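Local coordinates for protein racemase, putative (Roseobacter denitrificans, PDB 3TCS) that binds magnesium ions and probably acts as a racemase or hydro-lyase of the mandelate racemase/muconate lactonizing enzyme family, at residues B[260-265]-B[287-292]; B[161-166]-B[332-337]; B[38-41]-B[47-50]; B[187-192]-B[219-224]. All coordinates share one frame; numbering follows the deposited sequence.

Contact 1: residues B[260-265]-B[287-292]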
loop_
_atom_site.group_PDB
_atom_site.type_symbol
_atom_site.label_atom_id
_atom_site.label_comp_id
_atom_site.label_asym_id
_atom_site.label_seq_id
_atom_site.Cartn_x
_atom_site.Cartn_y
_atom_site.Cartn_z
ATOM N N CYS B 260 -0.428 -7.215 -3.384
ATOM C CA CYS B 260 -1.592 -7.272 -2.500
ATOM C C CYS B 260 -2.801 -6.567 -3.105
ATOM O O CYS B 260 -3.863 -6.507 -2.483
ATOM C CB CYS B 260 -1.258 -6.618 -1.156
ATOM S SG CYS B 260 -0.904 -4.843 -1.271
ATOM N N ASP B 261 -2.630 -6.045 -4.317
ATOM C CA ASP B 261 -3.673 -5.313 -5.035
ATOM C C ASP B 261 -4.330 -6.191 -6.101
ATOM O O ASP B 261 -3.674 -6.616 -7.054
ATOM C CB ASP B 261 -3.046 -4.074 -5.687
ATOM C CG ASP B 261 -4.056 -3.213 -6.412
ATOM O OD1 ASP B 261 -4.989 -2.709 -5.752
ATOM O OD2 ASP B 261 -3.912 -3.035 -7.639
ATOM N N LEU B 262 -5.629 -6.447 -5.944
ATOM C CA LEU B 262 -6.357 -7.298 -6.880
ATOM C C LEU B 262 -6.376 -6.802 -8.326
ATOM O O LEU B 262 -6.271 -7.601 -9.254
ATOM C CB LEU B 262 -7.780 -7.553 -6.370
ATOM C CG LEU B 262 -7.837 -8.476 -5.144
ATOM C CD1 LEU B 262 -9.287 -8.677 -4.725
ATOM C CD2 LEU B 262 -7.188 -9.826 -5.470
ATOM N N PRO B 263 -6.527 -5.487 -8.546
ATOM C CA PRO B 263 -6.522 -5.070 -9.953
ATOM C C PRO B 263 -5.145 -5.274 -10.597
ATOM O O PRO B 263 -5.044 -5.515 -11.798
ATOM C CB PRO B 263 -6.955 -3.601 -9.894
ATOM C CG PRO B 263 -6.653 -3.186 -8.477
ATOM C CD PRO B 263 -7.004 -4.401 -7.674
ATOM N N THR B 264 -4.084 -5.194 -9.796
ATOM C CA THR B 264 -2.740 -5.409 -10.319
ATOM C C THR B 264 -2.590 -6.898 -10.632
ATOM O O THR B 264 -1.962 -7.273 -11.624
ATOM C CB THR B 264 -1.664 -4.973 -9.306
ATOM O OG1 THR B 264 -1.744 -3.555 -9.121
ATOM C CG2 THR B 264 -0.276 -5.329 -9.808
ATOM N N TRP B 265 -3.166 -7.741 -9.779
ATOM C CA TRP B 265 -3.134 -9.180 -10.000
ATOM C C TRP B 265 -3.844 -9.489 -11.322
ATOM O O TRP B 265 -3.362 -10.288 -12.129
ATOM C CB TRP B 265 -3.842 -9.919 -8.860
ATOM C CG TRP B 265 -2.909 -10.387 -7.799
ATOM C CD1 TRP B 265 -2.829 -9.938 -6.514
ATOM C CD2 TRP B 265 -1.904 -11.398 -7.937
ATOM N NE1 TRP B 265 -1.833 -10.605 -5.841
ATOM C CE2 TRP B 265 -1.249 -11.508 -6.692
ATOM C CE3 TRP B 265 -1.492 -12.221 -8.995
ATOM C CZ2 TRP B 265 -0.201 -12.409 -6.473
ATOM C CZ3 TRP B 265 -0.449 -13.117 -8.778
ATOM C CH2 TRP B 265 0.184 -13.203 -7.523
ATOM N N ILE B 287 -7.528 -15.641 2.987
ATOM C CA ILE B 287 -7.981 -16.742 2.143
ATOM C C ILE B 287 -8.966 -16.289 1.063
ATOM O O ILE B 287 -8.786 -16.593 -0.115
ATOM C CB ILE B 287 -8.653 -17.838 3.002
ATOM C CG1 ILE B 287 -7.608 -18.503 3.906
ATOM C CG2 ILE B 287 -9.337 -18.867 2.109
ATOM C CD1 ILE B 287 -6.536 -19.272 3.157
ATOM N N CYS B 288 -10.009 -15.571 1.461
ATOM C CA CYS B 288 -11.006 -15.113 0.497
ATOM C C CYS B 288 -10.379 -14.352 -0.663
ATOM O O CYS B 288 -10.660 -14.632 -1.827
ATOM C CB CYS B 288 -12.048 -14.232 1.183
ATOM S SG CYS B 288 -13.106 -15.134 2.315
ATOM N N ARG B 289 -9.522 -13.391 -0.351
ATOM C CA ARG B 289 -8.887 -12.609 -1.398
ATOM C C ARG B 289 -7.903 -13.450 -2.205
ATOM O O ARG B 289 -7.771 -13.264 -3.414
ATOM C CB ARG B 289 -8.227 -11.370 -0.783
ATOM C CG ARG B 289 -9.267 -10.328 -0.318
ATOM C CD ARG B 289 -8.645 -9.249 0.550
ATOM N NE ARG B 289 -7.480 -8.657 -0.093
ATOM C CZ ARG B 289 -7.520 -7.664 -0.976
ATOM N NH1 ARG B 289 -8.680 -7.119 -1.333
ATOM N NH2 ARG B 289 -6.390 -7.228 -1.515
ATOM N N THR B 290 -7.225 -14.392 -1.556
ATOM C CA THR B 290 -6.299 -15.252 -2.287
ATOM C C THR B 290 -7.094 -16.123 -3.271
ATOM O O THR B 290 -6.648 -16.370 -4.393
ATOM C CB THR B 290 -5.489 -16.156 -1.333
ATOM O OG1 THR B 290 -4.685 -15.336 -0.472
ATOM C CG2 THR B 290 -4.579 -17.085 -2.126
ATOM N N LEU B 291 -8.273 -16.577 -2.854
ATOM C CA LEU B 291 -9.117 -17.399 -3.721
ATOM C C LEU B 291 -9.543 -16.628 -4.977
ATOM O O LEU B 291 -9.794 -17.225 -6.026
ATOM C CB LEU B 291 -10.349 -17.892 -2.960
ATOM C CG LEU B 291 -10.058 -18.937 -1.875
ATOM C CD1 LEU B 291 -11.345 -19.307 -1.146
ATOM C CD2 LEU B 291 -9.430 -20.169 -2.512
ATOM N N ARG B 292 -9.631 -15.306 -4.872
ATOM C CA ARG B 292 -9.995 -14.500 -6.035
ATOM C C ARG B 292 -8.847 -14.556 -7.039
ATOM O O ARG B 292 -9.075 -14.637 -8.244
ATOM C CB ARG B 292 -10.266 -13.050 -5.637
ATOM C CG ARG B 292 -11.459 -12.883 -4.721
ATOM C CD ARG B 292 -11.776 -11.419 -4.498
ATOM N NE ARG B 292 -12.515 -11.213 -3.256
ATOM C CZ ARG B 292 -12.845 -10.018 -2.774
ATOM N NH1 ARG B 292 -12.504 -8.921 -3.438
ATOM N NH2 ARG B 292 -13.493 -9.919 -1.618
#
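C260 and L262 meet R289 and R292 where two successive outer helices of the TIM barrel, 262-270 and 287-300, both begin, with the short strand 276-277 between them in sequence. C260 takes part through its backbone: its carbonyl O lies 2.8 Å from R289 NH2, at the edge of the guanidinium and near its plane. A bend in the arginine chain (chi3 52°) turns the group this way, while R289 NE is hydrogen-bonded to L284 O. D261, whose CB is directed away from 287-292, holds the N-cap position, and its backbone O accepts a hydrogen bond from W265 N at 3.0 Å. L262 carries the apolar part. Its CD1 lies over one face of the R289 guanidinium, 3.8 Å from R289 NH1, and also approaches the second arginine, 3.5 Å from R292 NH1 and 3.7 Å from R292 CD. Shortening this leucine to an alanine would take away CD1 and is likely to open a gap over the R289 guanidinium and beside R292. R292 itself runs out extended to salt bridges with D82 and D86 of helix 81-91, so the leucine packs against a charged chain already tied to the N-terminal domain. Further along, W265 packs on V293 and M296 of helix 287-300, and its indole NE1 donates a hydrogen bond to the backbone O of D259.

Contact 2: residues B[161-166]-B[332-337]. With DAL (D-alanine), chain L.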
loop_
_atom_site.group_PDB
_atom_site.type_symbol
_atom_site.label_atom_id
_atom_site.label_comp_id
_atom_site.label_asym_id
_atom_site.label_seq_id
_atom_site.Cartn_x
_atom_site.Cartn_y
_atom_site.Cartn_z
ATOM N N GLN B 161 15.427 -35.609 5.372
ATOM C CA GLN B 161 14.011 -35.232 5.333
ATOM C C GLN B 161 13.252 -35.751 4.109
ATOM O O GLN B 161 12.021 -35.816 4.119
ATOM C CB GLN B 161 13.871 -33.705 5.389
ATOM C CG GLN B 161 14.415 -33.043 6.649
ATOM C CD GLN B 161 13.701 -33.488 7.913
ATOM O OE1 GLN B 161 12.474 -33.623 7.936
ATOM N NE2 GLN B 161 14.465 -33.703 8.979
ATOM N N GLY B 162 13.982 -36.092 3.052
ATOM C CA GLY B 162 13.349 -36.612 1.853
ATOM C C GLY B 162 12.925 -35.582 0.818
ATOM O O GLY B 162 12.192 -35.914 -0.107
ATOM N N PHE B 163 13.358 -34.335 0.969
ATOM C CA PHE B 163 12.995 -33.300 -0.003
ATOM C C PHE B 163 13.517 -33.677 -1.385
ATOM O O PHE B 163 14.607 -34.243 -1.500
ATOM C CB PHE B 163 13.613 -31.950 0.375
ATOM C CG PHE B 163 13.036 -31.330 1.613
ATOM C CD1 PHE B 163 11.728 -30.860 1.630
ATOM C CD2 PHE B 163 13.817 -31.181 2.752
ATOM C CE1 PHE B 163 11.205 -30.244 2.768
ATOM C CE2 PHE B 163 13.307 -30.568 3.895
ATOM C CZ PHE B 163 11.997 -30.098 3.902
ATOM N N THR B 164 12.746 -33.364 -2.427
ATOM C CA THR B 164 13.168 -33.641 -3.803
ATOM C C THR B 164 13.059 -32.381 -4.671
ATOM O O THR B 164 13.061 -32.452 -5.905
ATOM C CB THR B 164 12.331 -34.765 -4.451
ATOM O OG1 THR B 164 10.956 -34.371 -4.500
ATOM C CG2 THR B 164 12.468 -36.061 -3.651
ATOM N N ALA B 165 12.962 -31.231 -4.009
ATOM C CA ALA B 165 12.875 -29.932 -4.674
ATOM C C ALA B 165 13.569 -28.939 -3.745
ATOM O O ALA B 165 13.426 -29.022 -2.524
ATOM C CB ALA B 165 11.410 -29.535 -4.901
ATOM N N PHE B 166 14.331 -28.013 -4.325
ATOM C CA PHE B 166 15.094 -27.043 -3.545
ATOM C C PHE B 166 15.163 -25.680 -4.219
ATOM O O PHE B 166 15.329 -25.597 -5.434
ATOM C CB PHE B 166 16.530 -27.557 -3.368
ATOM C CG PHE B 166 16.611 -28.936 -2.796
ATOM C CD1 PHE B 166 16.795 -29.123 -1.433
ATOM C CD2 PHE B 166 16.416 -30.052 -3.609
ATOM C CE1 PHE B 166 16.776 -30.407 -0.880
ATOM C CE2 PHE B 166 16.394 -31.337 -3.069
ATOM C CZ PHE B 166 16.574 -31.512 -1.700
ATOM N N LEU B 332 4.774 -27.028 -2.043
ATOM C CA LEU B 332 4.635 -26.041 -0.977
ATOM C C LEU B 332 6.007 -25.453 -0.649
ATOM O O LEU B 332 6.958 -26.201 -0.435
ATOM C CB LEU B 332 4.102 -26.728 0.286
ATOM C CG LEU B 332 4.088 -25.915 1.582
ATOM C CD1 LEU B 332 2.783 -25.140 1.665
ATOM C CD2 LEU B 332 4.230 -26.849 2.788
ATOM N N GLU B 333 6.122 -24.129 -0.603
ATOM C CA GLU B 333 7.402 -23.535 -0.237
ATOM C C GLU B 333 7.621 -23.882 1.234
ATOM O O GLU B 333 6.732 -23.688 2.068
ATOM C CB GLU B 333 7.384 -22.017 -0.413
ATOM C CG GLU B 333 8.630 -21.358 0.170
ATOM C CD GLU B 333 8.843 -19.936 -0.291
ATOM O OE1 GLU B 333 7.862 -19.200 -0.541
ATOM O OE2 GLU B 333 10.019 -19.549 -0.393
ATOM N N PHE B 334 8.791 -24.415 1.561
ATOM C CA PHE B 334 9.050 -24.792 2.943
ATOM C C PHE B 334 10.402 -24.276 3.414
ATOM O O PHE B 334 11.440 -24.800 3.031
ATOM C CB PHE B 334 9.003 -26.313 3.077
ATOM C CG PHE B 334 8.916 -26.793 4.498
ATOM C CD1 PHE B 334 7.698 -26.794 5.172
ATOM C CD2 PHE B 334 10.057 -27.222 5.167
ATOM C CE1 PHE B 334 7.618 -27.220 6.498
ATOM C CE2 PHE B 334 9.989 -27.649 6.496
ATOM C CZ PHE B 334 8.765 -27.647 7.160
ATOM N N SER B 335 10.384 -23.241 4.246
ATOM C CA SER B 335 11.622 -22.671 4.757
ATOM C C SER B 335 12.403 -23.691 5.571
ATOM O O SER B 335 11.835 -24.380 6.420
ATOM C CB SER B 335 11.330 -21.464 5.645
ATOM O OG SER B 335 12.525 -21.022 6.265
ATOM N N ILE B 336 13.703 -23.797 5.313
ATOM C CA ILE B 336 14.526 -24.728 6.075
ATOM C C ILE B 336 15.540 -23.990 6.953
ATOM O O ILE B 336 16.493 -24.584 7.448
ATOM C CB ILE B 336 15.246 -25.765 5.147
ATOM C CG1 ILE B 336 15.875 -25.087 3.929
ATOM C CG2 ILE B 336 14.232 -26.811 4.666
ATOM C CD1 ILE B 336 17.081 -24.226 4.235
ATOM N N GLU B 337 15.316 -22.694 7.158
ATOM C CA GLU B 337 16.208 -21.891 7.992
ATOM C C GLU B 337 15.999 -22.240 9.465
ATOM O O GLU B 337 14.927 -22.702 9.857
ATOM C CB GLU B 337 15.945 -20.393 7.779
ATOM C CG GLU B 337 16.147 -19.895 6.350
ATOM C CD GLU B 337 17.561 -20.121 5.841
ATOM O OE1 GLU B 337 18.479 -20.299 6.671
ATOM O OE2 GLU B 337 17.760 -20.110 4.607
HETATM N N DAL L . 9.805 -16.920 -2.190
HETATM C CA DAL L . 10.934 -16.473 -1.355
HETATM C CB DAL L . 10.792 -17.004 0.064
HETATM C C DAL L . 10.972 -14.983 -1.315
HETATM O O DAL L . 11.098 -14.362 -2.321
#
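An apolar cluster of F163, F334 and I336 makes up the contact between 161-166 and 332-337, and all of it is carbon-to-carbon packing. F163 CZ lies 3.7 Å from F334 CD2. The two ring centroids are 5.9 Å apart with planes inclined at 39°, which meets the definition of neither an offset stack nor a T-shaped pair. On the I336 side, F163 CE2 is 3.9 Å from I336 CG2. The isoleucine has its CG1 in the crowded position between backbone N and carbonyl carbon (chi1 46°), which turns the CG2 methyl to the ring and leads the longer branch away.

Polar interactions are made outside this cluster. E333, a residue of the D-alanine pocket, forms a salt bridge with K167 and accepts hydrogen bonds from S139 OG and C308 N; its closest approach to the ligand is too short in the model to be relied on.

G162, with positive phi (89°), follows the end of helix 147-161 and leads into F163. Strand 132-139 pairs in parallel with both 165-169 and 332-335, so the cluster packs the loop leading into strand 165-169 against the end of strand 332-335 and the loop after it, on either flank of strand 132-139. F163 and I336 both pack on L157 of helix 147-161, I336 also touches A138 of the intervening strand, and the F334 ring meets W311.

Contact 3: residues B[38-41]-B[47-50]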
loop_
_atom_site.group_PDB
_atom_site.type_symbol
_atom_site.label_atom_id
_atom_site.label_comp_id
_atom_site.label_asym_id
_atom_site.label_seq_id
_atom_site.Cartn_x
_atom_site.Cartn_y
_atom_site.Cartn_z
ATOM N N PHE B 38 -1.219 -13.071 16.492
ATOM C CA PHE B 38 -2.347 -13.962 16.250
ATOM C C PHE B 38 -3.660 -13.251 16.530
ATOM O O PHE B 38 -3.718 -12.322 17.339
ATOM C CB PHE B 38 -2.213 -15.213 17.121
ATOM C CG PHE B 38 -0.993 -16.031 16.806
ATOM C CD1 PHE B 38 -0.914 -16.751 15.616
ATOM C CD2 PHE B 38 0.093 -16.042 17.671
ATOM C CE1 PHE B 38 0.232 -17.472 15.288
ATOM C CE2 PHE B 38 1.253 -16.762 17.353
ATOM C CZ PHE B 38 1.320 -17.478 16.159
ATOM N N VAL B 39 -4.712 -13.690 15.853
ATOM C CA VAL B 39 -6.022 -13.081 16.005
ATOM C C VAL B 39 -7.061 -14.097 16.448
ATOM O O VAL B 39 -7.104 -15.210 15.939
ATOM C CB VAL B 39 -6.501 -12.474 14.667
ATOM C CG1 VAL B 39 -7.850 -11.779 14.854
ATOM C CG2 VAL B 39 -5.452 -11.502 14.131
ATOM N N ARG B 40 -7.897 -13.717 17.405
ATOM C CA ARG B 40 -8.961 -14.604 17.837
ATOM C C ARG B 40 -10.268 -13.860 17.623
ATOM O O ARG B 40 -10.409 -12.716 18.052
ATOM C CB ARG B 40 -8.822 -14.982 19.319
ATOM C CG ARG B 40 -9.972 -15.860 19.808
ATOM C CD ARG B 40 -9.729 -16.419 21.211
ATOM N NE ARG B 40 -9.695 -15.371 22.225
ATOM C CZ ARG B 40 -9.354 -15.575 23.494
ATOM N NH1 ARG B 40 -9.020 -16.793 23.902
ATOM N NH2 ARG B 40 -9.341 -14.565 24.354
ATOM N N VAL B 41 -11.211 -14.487 16.929
ATOM C CA VAL B 41 -12.505 -13.859 16.710
ATOM C C VAL B 41 -13.547 -14.635 17.496
ATOM O O VAL B 41 -13.419 -15.846 17.682
ATOM C CB VAL B 41 -12.909 -13.829 15.216
ATOM C CG1 VAL B 41 -11.926 -12.955 14.429
ATOM C CG2 VAL B 41 -12.956 -15.244 14.647
ATOM N N ALA B 47 -18.674 -18.808 19.843
ATOM C CA ALA B 47 -17.725 -19.617 19.080
ATOM C C ALA B 47 -16.479 -18.795 18.767
ATOM O O ALA B 47 -16.564 -17.588 18.536
ATOM C CB ALA B 47 -18.370 -20.104 17.791
ATOM N N GLN B 48 -15.320 -19.446 18.748
ATOM C CA GLN B 48 -14.076 -18.734 18.473
ATOM C C GLN B 48 -13.198 -19.395 17.421
ATOM O O GLN B 48 -13.235 -20.611 17.229
ATOM C CB GLN B 48 -13.276 -18.567 19.765
ATOM C CG GLN B 48 -14.001 -17.749 20.833
ATOM C CD GLN B 48 -13.192 -17.606 22.103
ATOM O OE1 GLN B 48 -12.764 -18.596 22.690
ATOM N NE2 GLN B 48 -12.983 -16.368 22.538
ATOM N N GLY B 49 -12.410 -18.569 16.740
ATOM C CA GLY B 49 -11.501 -19.053 15.718
ATOM C C GLY B 49 -10.190 -18.299 15.832
ATOM O O GLY B 49 -10.175 -17.148 16.268
ATOM N N TRP B 50 -9.096 -18.944 15.442
ATOM C CA TRP B 50 -7.770 -18.340 15.510
ATOM C C TRP B 50 -7.125 -18.163 14.141
ATOM O O TRP B 50 -7.131 -19.074 13.318
ATOM C CB TRP B 50 -6.838 -19.195 16.371
ATOM C CG TRP B 50 -7.065 -19.055 17.845
ATOM C CD1 TRP B 50 -7.969 -19.733 18.612
ATOM C CD2 TRP B 50 -6.368 -18.170 18.729
ATOM N NE1 TRP B 50 -7.874 -19.326 19.925
ATOM C CE2 TRP B 50 -6.899 -18.367 20.023
ATOM C CE3 TRP B 50 -5.344 -17.228 18.553
ATOM C CZ2 TRP B 50 -6.439 -17.657 21.140
ATOM C CZ3 TRP B 50 -4.886 -16.519 19.664
ATOM C CH2 TRP B 50 -5.434 -16.740 20.941
HETATM O O HOH W 1 -9.396 -19.544 22.600
#
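The beta hairpin of strands 37-43 and 48-52, at one border of the antiparallel sheet in the N-terminal domain, is held here by R40 facing W50 and V41 facing G49. V41 and G49 form the hydrogen-bonded pair: V41 N donates to G49 O at 2.9 Å, and G49 N returns a bond to V41 O at 3.1 Å. R40 and W50 are the adjacent non-hydrogen-bonded pair, with their CA atoms 4.6 Å apart and their side chains on the same face of the sheet. R40 CB sits 3.9 Å from the centroid of the six-membered ring of W50 and only 6° off its normal, a CH-pi contact over the ring centre. F38 CB instead comes to the indole edge, near W50 CZ3. CG opposite the backbone N (chi1 177°) and an extended chi2 bring R40 CD to 3.5 Å from W50 CZ2; the bend at chi3 then turns the guanidinium. A water accepts from R40 NH1 and from W50 NE1 (3.1 Å each) and donates weakly to Q48 OE1. With W50 replaced by a leucine, R40 CB would probably lose the ring face it lies on and the water one of its donors. Q48 NE2 lies over one face of the guanidinium, the amide and guanidinium planes 21° apart; R40 NE and Q48 NE2 are both donors and have separate acceptors, E29 and T42 respectively. The chemistry thus divides R40 in two: its CB packs on the indole face and CD runs on past CZ2, while its charged end is balanced by E29 and hydrated by the shared water.

Contact 4: residues B[187-192]-B[219-224]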
loop_
_atom_site.group_PDB
_atom_site.type_symbol
_atom_site.label_atom_id
_atom_site.label_comp_id
_atom_site.label_asym_id
_atom_site.label_seq_id
_atom_site.Cartn_x
_atom_site.Cartn_y
_atom_site.Cartn_z
ATOM N N GLU B 187 28.280 -19.428 -9.811
ATOM C CA GLU B 187 28.757 -20.607 -9.097
ATOM C C GLU B 187 27.647 -21.456 -8.484
ATOM O O GLU B 187 27.679 -22.682 -8.562
ATOM C CB GLU B 187 29.738 -20.202 -7.989
ATOM C CG GLU B 187 30.065 -21.338 -7.027
ATOM C CD GLU B 187 31.051 -20.939 -5.946
ATOM O OE1 GLU B 187 31.084 -19.748 -5.567
ATOM O OE2 GLU B 187 31.782 -21.823 -5.458
ATOM N N ILE B 188 26.656 -20.804 -7.886
ATOM C CA ILE B 188 25.588 -21.538 -7.222
ATOM C C ILE B 188 24.740 -22.415 -8.144
ATOM O O ILE B 188 24.285 -23.483 -7.734
ATOM C CB ILE B 188 24.679 -20.564 -6.412
ATOM C CG1 ILE B 188 23.976 -21.322 -5.287
ATOM C CG2 ILE B 188 23.668 -19.895 -7.330
ATOM C CD1 ILE B 188 23.264 -20.413 -4.288
ATOM N N ILE B 189 24.545 -21.991 -9.390
ATOM C CA ILE B 189 23.726 -22.767 -10.315
ATOM C C ILE B 189 24.292 -24.164 -10.581
ATOM O O ILE B 189 23.621 -25.160 -10.317
ATOM C CB ILE B 189 23.498 -21.984 -11.629
ATOM C CG1 ILE B 189 22.665 -20.732 -11.319
ATOM C CG2 ILE B 189 22.804 -22.860 -12.658
ATOM C CD1 ILE B 189 22.412 -19.835 -12.512
ATOM N N PRO B 190 25.527 -24.265 -11.108
ATOM C CA PRO B 190 26.066 -25.606 -11.349
ATOM C C PRO B 190 26.316 -26.372 -10.048
ATOM O O PRO B 190 26.176 -27.590 -10.011
ATOM C CB PRO B 190 27.362 -25.334 -12.119
ATOM C CG PRO B 190 27.762 -23.960 -11.664
ATOM C CD PRO B 190 26.437 -23.231 -11.630
ATOM N N THR B 191 26.679 -25.657 -8.985
ATOM C CA THR B 191 26.942 -26.301 -7.697
ATOM C C THR B 191 25.726 -27.058 -7.173
ATOM O O THR B 191 25.852 -28.176 -6.675
ATOM C CB THR B 191 27.394 -25.274 -6.623
ATOM O OG1 THR B 191 28.675 -24.743 -6.978
ATOM C CG2 THR B 191 27.503 -25.938 -5.253
ATOM N N MET B 192 24.547 -26.455 -7.270
ATOM C CA MET B 192 23.340 -27.131 -6.796
ATOM C C MET B 192 23.038 -28.385 -7.621
ATOM O O MET B 192 22.711 -29.437 -7.071
ATOM C CB MET B 192 22.146 -26.177 -6.833
ATOM C CG MET B 192 22.175 -25.119 -5.734
ATOM S SD MET B 192 22.255 -25.865 -4.087
ATOM C CE MET B 192 20.642 -26.651 -4.047
ATOM N N GLY B 219 18.892 -16.617 -16.972
ATOM C CA GLY B 219 17.922 -17.629 -17.359
ATOM C C GLY B 219 18.550 -18.726 -18.200
ATOM O O GLY B 219 18.231 -19.907 -18.055
ATOM N N HIS B 220 19.452 -18.337 -19.091
ATOM C CA HIS B 220 20.132 -19.304 -19.944
ATOM C C HIS B 220 21.000 -20.248 -19.112
ATOM O O HIS B 220 21.085 -21.438 -19.401
ATOM C CB HIS B 220 20.965 -18.565 -20.992
ATOM C CG HIS B 220 20.134 -17.877 -22.031
ATOM N ND1 HIS B 220 20.611 -16.846 -22.812
ATOM C CD2 HIS B 220 18.853 -18.083 -22.424
ATOM C CE1 HIS B 220 19.661 -16.446 -23.639
ATOM N NE2 HIS B 220 18.584 -17.181 -23.425
ATOM N N MET B 221 21.635 -19.720 -18.071
ATOM C CA MET B 221 22.461 -20.560 -17.208
ATOM C C MET B 221 21.576 -21.560 -16.476
ATOM O O MET B 221 21.940 -22.722 -16.314
ATOM C CB MET B 221 23.215 -19.718 -16.178
ATOM C CG MET B 221 24.154 -18.691 -16.772
ATOM S SD MET B 221 25.214 -17.980 -15.494
ATOM C CE MET B 221 24.151 -16.736 -14.806
ATOM N N LEU B 222 20.413 -21.098 -16.022
ATOM C CA LEU B 222 19.479 -21.965 -15.310
ATOM C C LEU B 222 19.007 -23.085 -16.235
ATOM O O LEU B 222 18.997 -24.257 -15.855
ATOM C CB LEU B 222 18.279 -21.150 -14.808
ATOM C CG LEU B 222 18.599 -20.090 -13.746
ATOM C CD1 LEU B 222 17.387 -19.190 -13.526
ATOM C CD2 LEU B 222 19.019 -20.773 -12.446
ATOM N N GLN B 223 18.619 -22.729 -17.454
ATOM C CA GLN B 223 18.168 -23.734 -18.410
ATOM C C GLN B 223 19.295 -24.721 -18.726
ATOM O O GLN B 223 19.044 -25.913 -18.901
ATOM C CB GLN B 223 17.682 -23.063 -19.697
ATOM C CG GLN B 223 16.547 -22.078 -19.466
ATOM C CD GLN B 223 16.076 -21.412 -20.739
ATOM O OE1 GLN B 223 16.792 -21.383 -21.747
ATOM N NE2 GLN B 223 14.874 -20.856 -20.700
ATOM N N ASP B 224 20.532 -24.230 -18.785
ATOM C CA ASP B 224 21.685 -25.090 -19.076
ATOM C C ASP B 224 21.922 -26.139 -17.992
ATOM O O ASP B 224 22.632 -27.118 -18.220
ATOM C CB ASP B 224 22.974 -24.271 -19.231
ATOM C CG ASP B 224 22.980 -23.399 -20.469
ATOM O OD1 ASP B 224 22.204 -23.670 -21.410
ATOM O OD2 ASP B 224 23.783 -22.443 -20.504
#
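I189 reaches across to M221 and L222 with the end of its longer branch, and the torsions account for how it arrives. CG1 stands beside the backbone N, opposite the carbonyl carbon (chi1 -65°), and chi2 is extended at 178°, which carries CD1 to helix 212-224. There it lies 3.5 Å from L222 CD2 and 3.8 Å from M221 CB. The shorter branch of I189 also contributes, its CG2 lying 3.8 Å from M221 O, the carbonyl that accepts a hydrogen bond from H225 ND1. The CB of L222 does not aim at the other helix; its outer atoms swing nearer, and CD2 meets I189 CG1 as well, at 3.8 Å. Of the M221 side chain, only CB touches I189.

The backbones come close here, I189 CA and L222 CA being 6.6 Å apart. Helix 184-196 is kinked directly after I189, where P190 has no N-H to give to the turn before. Just beyond, T191 OG1 donates to E187 O at 2.8 Å, from above the carbonyl plane, and T191 N bonds to the same oxygen.

L222 also packs on I204 of strand 201-205, and M192 on L202 of that strand and on V168 of strand 165-169. Two successive helices packed side by side against the parallel strands, with strand 201-205 between them in sequence, are characteristic of the outer layer of a TIM barrel.

How the contacts relate
From the N terminus, contact 3 comes first and closes a short hairpin in the N-terminal domain before any other contact opens. Contact 2 then opens at 161-166 and closes only at 332-337, spanning most of the barrel. Within that span lie contact 4, between 187-192 and 219-224, and later contact 1, between 260-265 and 287-292; these two follow in series, and no pair crosses. Contact 2 joins the loop before strand 165-169 to strand 332-335 and the residue after it, whereas contacts 4 and 1 each join successive outer helices. Contacts 2 and 4 touch directly, F166 CB lying 4.3 Å from M192 CE. Contacts 3 and 4 are the farthest apart, their centres about 45 Å from each other.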